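Local coordinates for protein catalase-3 (Neurospora crassa, PDB 4AJ9) that uses heme to catalyse the breakdown of hydrogen peroxide into water and oxygen, which probably protects cells from its toxic effects, at residues C[466-471]-C[497-502]; C[182-187]-C[481-486]. All blocks are in the same frame, centred on the assembly; numbering follows the deposited sequence.

Contact 1: residues C[466-471]-C[497-502]; sequences FEASHV and VALGLE
Leu499 meets Ala468 with both methyls and Ser469 with CD2 alone: with CG opposite the carbonyl carbon (chi1 -51°) and the chain extended beyond it (chi2 179°), the branch swings closer to 466-471 than its CB direction alone would bring it. CD2 does most of the touching. It lies 3.6 Å from Ser469 N and 3.8 Å from Ala468 C, against the peptide that joins the two residues, and 3.9 Å from Ala468 CB; CD1 meets the same Ala468 methyl from 4.0 Å. No hydrogen bond crosses; the contact is van der Waals packing of one leucine on a peptide and a methyl near the end of helix 454-468. That turn is held from within. Ser469 OG, set between its own N and carbonyl carbon (chi1 83°), bonds Phe466 O at 2.8 Å, while His470 ND1 reaches the same oxygen at 2.7 Å from the opposite face of the carbonyl plane. The same imidazole has CE1 over one face of the Phe466 ring, offset toward the rim. A type I turn from Ala468 to Val471, with Val471 N bonded to Ala468 O, carries the chain out of the helix. Across the contact, Gly500 ends helix 489-499 in a Schellman motif. Thus the C-terminal ends of helices 454-468 and 489-499 meet, with helix 474-487 touching Val471 and Leu501, helix 174-182 also packing on Val471, and a second subunit bringing Thr576 against Ser469.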
loop_
_atom_site.group_PDB
_atom_site.type_symbol
_atom_site.label_atom_id
_atom_site.label_comp_id
_atom_site.label_asym_id
_atom_site.label_seq_id
_atom_site.Cartn_x
_atom_site.Cartn_y
_atom_site.Cartn_z
ATOM N N PHE C 466 -10.920 -41.574 1.965
ATOM C CA PHE C 466 -9.881 -41.045 1.080
ATOM C C PHE C 466 -9.030 -40.019 1.841
ATOM O O PHE C 466 -7.808 -40.161 1.942
ATOM C CB PHE C 466 -10.510 -40.430 -0.179
ATOM C CG PHE C 466 -9.544 -39.635 -1.025
ATOM C CD1 PHE C 466 -9.330 -38.289 -0.772
ATOM C CD2 PHE C 466 -8.862 -40.235 -2.085
ATOM C CE1 PHE C 466 -8.442 -37.543 -1.545
ATOM C CE2 PHE C 466 -7.969 -39.497 -2.869
ATOM C CZ PHE C 466 -7.762 -38.146 -2.600
ATOM N N GLU C 467 -9.696 -39.006 2.396
ATOM C CA GLU C 467 -9.032 -37.909 3.108
ATOM C C GLU C 467 -8.213 -38.346 4.315
ATOM O O GLU C 467 -7.052 -37.966 4.456
ATOM C CB GLU C 467 -10.060 -36.855 3.542
ATOM C CG GLU C 467 -10.798 -36.214 2.368
ATOM C CD GLU C 467 -10.616 -34.711 2.301
ATOM O OE1 GLU C 467 -10.169 -34.112 3.305
ATOM O OE2 GLU C 467 -10.927 -34.126 1.239
ATOM N N ALA C 468 -8.824 -39.128 5.198
ATOM C CA ALA C 468 -8.177 -39.516 6.438
ATOM C C ALA C 468 -6.953 -40.411 6.205
ATOM O O ALA C 468 -6.007 -40.406 6.995
ATOM C CB ALA C 468 -9.185 -40.201 7.364
ATOM N N SER C 469 -6.980 -41.169 5.118
ATOM C CA SER C 469 -5.868 -42.032 4.759
ATOM C C SER C 469 -4.645 -41.220 4.333
ATOM O O SER C 469 -3.555 -41.774 4.197
ATOM C CB SER C 469 -6.272 -43.019 3.660
ATOM O OG SER C 469 -6.172 -42.431 2.378
ATOM N N HIS C 470 -4.822 -39.911 4.139
ATOM C CA HIS C 470 -3.686 -39.025 3.856
ATOM C C HIS C 470 -3.002 -38.536 5.128
ATOM O O HIS C 470 -1.907 -37.970 5.069
ATOM C CB HIS C 470 -4.115 -37.809 3.026
ATOM C CG HIS C 470 -4.424 -38.128 1.597
ATOM N ND1 HIS C 470 -5.622 -38.680 1.203
ATOM C CD2 HIS C 470 -3.692 -37.969 0.470
ATOM C CE1 HIS C 470 -5.618 -38.846 -0.108
ATOM N NE2 HIS C 470 -4.458 -38.426 -0.577
ATOM N N VAL C 471 -3.648 -38.739 6.274
ATOM C CA VAL C 471 -3.099 -38.266 7.544
ATOM C C VAL C 471 -1.967 -39.164 7.995
ATOM O O VAL C 471 -2.180 -40.346 8.265
ATOM C CB VAL C 471 -4.186 -38.210 8.637
ATOM C CG1 VAL C 471 -3.593 -37.755 9.963
ATOM C CG2 VAL C 471 -5.323 -37.285 8.196
ATOM N N VAL C 497 -12.083 -49.201 8.798
ATOM C CA VAL C 497 -11.599 -50.260 7.916
ATOM C C VAL C 497 -10.493 -49.745 7.008
ATOM O O VAL C 497 -9.427 -50.349 6.908
ATOM C CB VAL C 497 -12.717 -50.842 7.045
ATOM C CG1 VAL C 497 -12.118 -51.744 5.958
ATOM C CG2 VAL C 497 -13.703 -51.620 7.902
ATOM N N ALA C 498 -10.752 -48.616 6.354
ATOM C CA ALA C 498 -9.795 -48.021 5.420
ATOM C C ALA C 498 -8.460 -47.669 6.071
ATOM O O ALA C 498 -7.404 -47.788 5.450
ATOM C CB ALA C 498 -10.416 -46.776 4.752
ATOM N N LEU C 499 -8.517 -47.229 7.324
ATOM C CA LEU C 499 -7.342 -46.757 8.043
ATOM C C LEU C 499 -6.606 -47.892 8.753
ATOM O O LEU C 499 -5.568 -47.676 9.372
ATOM C CB LEU C 499 -7.764 -45.701 9.060
ATOM C CG LEU C 499 -8.623 -44.570 8.484
ATOM C CD1 LEU C 499 -9.015 -43.576 9.568
ATOM C CD2 LEU C 499 -7.874 -43.872 7.359
ATOM N N GLY C 500 -7.160 -49.099 8.679
ATOM C CA GLY C 500 -6.556 -50.257 9.317
ATOM C C GLY C 500 -6.572 -50.132 10.823
ATOM O O GLY C 500 -5.646 -50.580 11.504
ATOM N N LEU C 501 -7.627 -49.513 11.345
ATOM C CA LEU C 501 -7.764 -49.333 12.788
ATOM C C LEU C 501 -8.924 -50.166 13.315
ATOM O O LEU C 501 -9.818 -50.562 12.561
ATOM C CB LEU C 501 -7.961 -47.850 13.128
ATOM C CG LEU C 501 -6.760 -46.962 12.792
ATOM C CD1 LEU C 501 -7.091 -45.475 12.918
ATOM C CD2 LEU C 501 -5.568 -47.314 13.666
ATOM N N GLU C 502 -8.908 -50.437 14.613
ATOM C CA GLU C 502 -9.934 -51.272 15.216
ATOM C C GLU C 502 -11.287 -50.562 15.254
ATOM O O GLU C 502 -11.380 -49.394 15.636
ATOM C CB GLU C 502 -9.514 -51.691 16.623
ATOM C CG GLU C 502 -10.384 -52.778 17.230
ATOM C CD GLU C 502 -9.891 -53.216 18.595
ATOM O OE1 GLU C 502 -8.902 -52.631 19.086
ATOM O OE2 GLU C 502 -10.495 -54.143 19.174
#

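Contact 2: residues C[182-187]-C[481-486]; sequences SQPSAL and LEQLNK
Pro184 and Leu187 pack by van der Waals contact on the side chain of Gln483, and no hydrogen bond joins the two segments. The amide oxygen OE1 rests against the proline ring, 3.5 Å from both Pro184 CB and Pro184 CG, with the amide carbon CD of Gln483 4.0 Å from the same CG. Leu187 comes in across the glutamine at about a right angle, and its CD1 methyl lies 3.9 Å from Gln483 CB and equally far from OE1. A bend at chi2 (-61°) folds the glutamine chain, bringing its amide to the proline while CB stays beside the leucine. A hydrogen bond of the amide leads outside the two segments: OE1 pairs with Tyr442 OH, and Tyr442 also packs on Pro184 and Leu187. Backbone bonds shape each side, Leu187 N to Pro184 O at 3.0 Å in the turn and Asn485 N to Leu481 O at 2.9 Å in the helix. Plain packing away from the heme, this contact sets the connection after helix 174-182 and the first residue of helix 187-193 against helix 474-487, part of the C-terminal helical domain that follows the beta-barrel and wrapping loop in the catalase fold.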
loop_
_atom_site.group_PDB
_atom_site.type_symbol
_atom_site.label_atom_id
_atom_site.label_comp_id
_atom_site.label_asym_id
_atom_site.label_seq_id
_atom_site.Cartn_x
_atom_site.Cartn_y
_atom_site.Cartn_z
ATOM N N SER C 182 -9.914 -31.968 16.961
ATOM C CA SER C 182 -9.601 -31.211 18.170
ATOM C C SER C 182 -10.699 -30.205 18.505
ATOM O O SER C 182 -10.802 -29.749 19.640
ATOM C CB SER C 182 -8.283 -30.460 17.998
ATOM O OG SER C 182 -7.177 -31.345 17.986
ATOM N N GLN C 183 -11.507 -29.871 17.501
ATOM C CA GLN C 183 -12.539 -28.833 17.593
ATOM C C GLN C 183 -13.846 -29.378 17.020
ATOM O O GLN C 183 -14.213 -29.062 15.885
ATOM C CB GLN C 183 -12.094 -27.603 16.782
ATOM C CG GLN C 183 -12.979 -26.365 16.934
ATOM C CD GLN C 183 -12.863 -25.773 18.316
ATOM O OE1 GLN C 183 -12.059 -24.866 18.552
ATOM N NE2 GLN C 183 -13.642 -26.311 19.255
ATOM N N PRO C 184 -14.566 -30.204 17.806
ATOM C CA PRO C 184 -15.623 -31.049 17.227
ATOM C C PRO C 184 -16.810 -30.302 16.624
ATOM O O PRO C 184 -17.577 -30.923 15.899
ATOM C CB PRO C 184 -16.072 -31.919 18.412
ATOM C CG PRO C 184 -14.890 -31.948 19.326
ATOM C CD PRO C 184 -14.256 -30.581 19.196
ATOM N N SER C 185 -16.963 -29.007 16.897
ATOM C CA SER C 185 -18.059 -28.274 16.282
ATOM C C SER C 185 -17.926 -28.398 14.762
ATOM O O SER C 185 -18.916 -28.347 14.039
ATOM C CB SER C 185 -18.037 -26.802 16.702
ATOM O OG SER C 185 -16.842 -26.180 16.266
ATOM N N ALA C 186 -16.691 -28.589 14.295
ATOM C CA ALA C 186 -16.387 -28.623 12.861
ATOM C C ALA C 186 -16.972 -29.848 12.168
ATOM O O ALA C 186 -17.039 -29.900 10.940
ATOM C CB ALA C 186 -14.860 -28.568 12.636
ATOM N N LEU C 187 -17.418 -30.830 12.943
ATOM C CA LEU C 187 -17.814 -32.104 12.337
ATOM C C LEU C 187 -19.030 -31.978 11.427
ATOM O O LEU C 187 -19.192 -32.749 10.467
ATOM C CB LEU C 187 -18.047 -33.171 13.407
ATOM C CG LEU C 187 -16.770 -33.569 14.146
ATOM C CD1 LEU C 187 -17.109 -34.349 15.404
ATOM C CD2 LEU C 187 -15.820 -34.362 13.237
ATOM N N LEU C 481 -11.311 -41.011 14.425
ATOM C CA LEU C 481 -12.238 -42.131 14.641
ATOM C C LEU C 481 -13.060 -41.944 15.911
ATOM O O LEU C 481 -14.258 -42.195 15.926
ATOM C CB LEU C 481 -11.495 -43.467 14.716
ATOM C CG LEU C 481 -11.057 -44.048 13.374
ATOM C CD1 LEU C 481 -10.326 -45.360 13.591
ATOM C CD2 LEU C 481 -12.261 -44.248 12.462
ATOM N N GLU C 482 -12.401 -41.517 16.983
ATOM C CA GLU C 482 -13.093 -41.322 18.248
ATOM C C GLU C 482 -14.223 -40.302 18.097
ATOM O O GLU C 482 -15.302 -40.461 18.670
ATOM C CB GLU C 482 -12.113 -40.885 19.333
ATOM C CG GLU C 482 -12.786 -40.476 20.616
ATOM C CD GLU C 482 -11.796 -40.203 21.726
ATOM O OE1 GLU C 482 -10.926 -39.323 21.543
ATOM O OE2 GLU C 482 -11.888 -40.867 22.782
ATOM N N GLN C 483 -13.975 -39.256 17.316
ATOM C CA GLN C 483 -15.007 -38.261 17.030
ATOM C C GLN C 483 -16.091 -38.771 16.092
ATOM O O GLN C 483 -17.275 -38.535 16.326
ATOM C CB GLN C 483 -14.383 -36.972 16.490
ATOM C CG GLN C 483 -13.483 -36.291 17.500
ATOM C CD GLN C 483 -14.230 -35.880 18.754
ATOM O OE1 GLN C 483 -15.320 -35.315 18.675
ATOM N NE2 GLN C 483 -13.647 -36.158 19.918
ATOM N N LEU C 484 -15.708 -39.454 15.019
ATOM C CA LEU C 484 -16.726 -39.967 14.107
ATOM C C LEU C 484 -17.658 -40.903 14.861
ATOM O O LEU C 484 -18.860 -40.912 14.625
ATOM C CB LEU C 484 -16.095 -40.719 12.938
ATOM C CG LEU C 484 -15.285 -39.858 11.968
ATOM C CD1 LEU C 484 -14.634 -40.754 10.920
ATOM C CD2 LEU C 484 -16.173 -38.796 11.317
ATOM N N ASN C 485 -17.076 -41.692 15.764
ATOM C CA ASN C 485 -17.828 -42.666 16.536
ATOM C C ASN C 485 -18.908 -42.048 17.417
ATOM O O ASN C 485 -19.866 -42.727 17.797
ATOM C CB ASN C 485 -16.889 -43.496 17.417
ATOM C CG ASN C 485 -17.601 -44.680 18.066
ATOM O OD1 ASN C 485 -18.383 -45.365 17.417
ATOM N ND2 ASN C 485 -17.350 -44.902 19.349
ATOM N N LYS C 486 -18.740 -40.775 17.769
ATOM C CA LYS C 486 -19.714 -40.081 18.601
ATOM C C LYS C 486 -20.918 -39.680 17.768
ATOM O O LYS C 486 -21.996 -39.386 18.291
ATOM C CB LYS C 486 -19.093 -38.845 19.258
ATOM C CG LYS C 486 -18.176 -39.158 20.415
ATOM C CD LYS C 486 -17.606 -37.877 20.981
ATOM C CE LYS C 486 -16.467 -38.146 21.959
ATOM N NZ LYS C 486 -16.928 -38.778 23.225
#

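How the contacts relate
The centres of contacts 1 and 2 lie 15 Å apart, on the same side of the chain's centre, and the two touch directly: Leu501 CD1 of contact 1 is 3.3 Å from Leu481 CD1 of contact 2. Along the chain the order is 182-187, 466-471, 481-486, 497-502, so their segments alternate. Helices 454-468, 474-487 and 489-499 are consecutive; contact 1 joins the first and third, and contact 2 places the middle one against the connection after helix 174-182. Contact 1 therefore packs the catalase-related helices on one another, whereas contact 2 ties them to a distant part of the chain in the catalase family region.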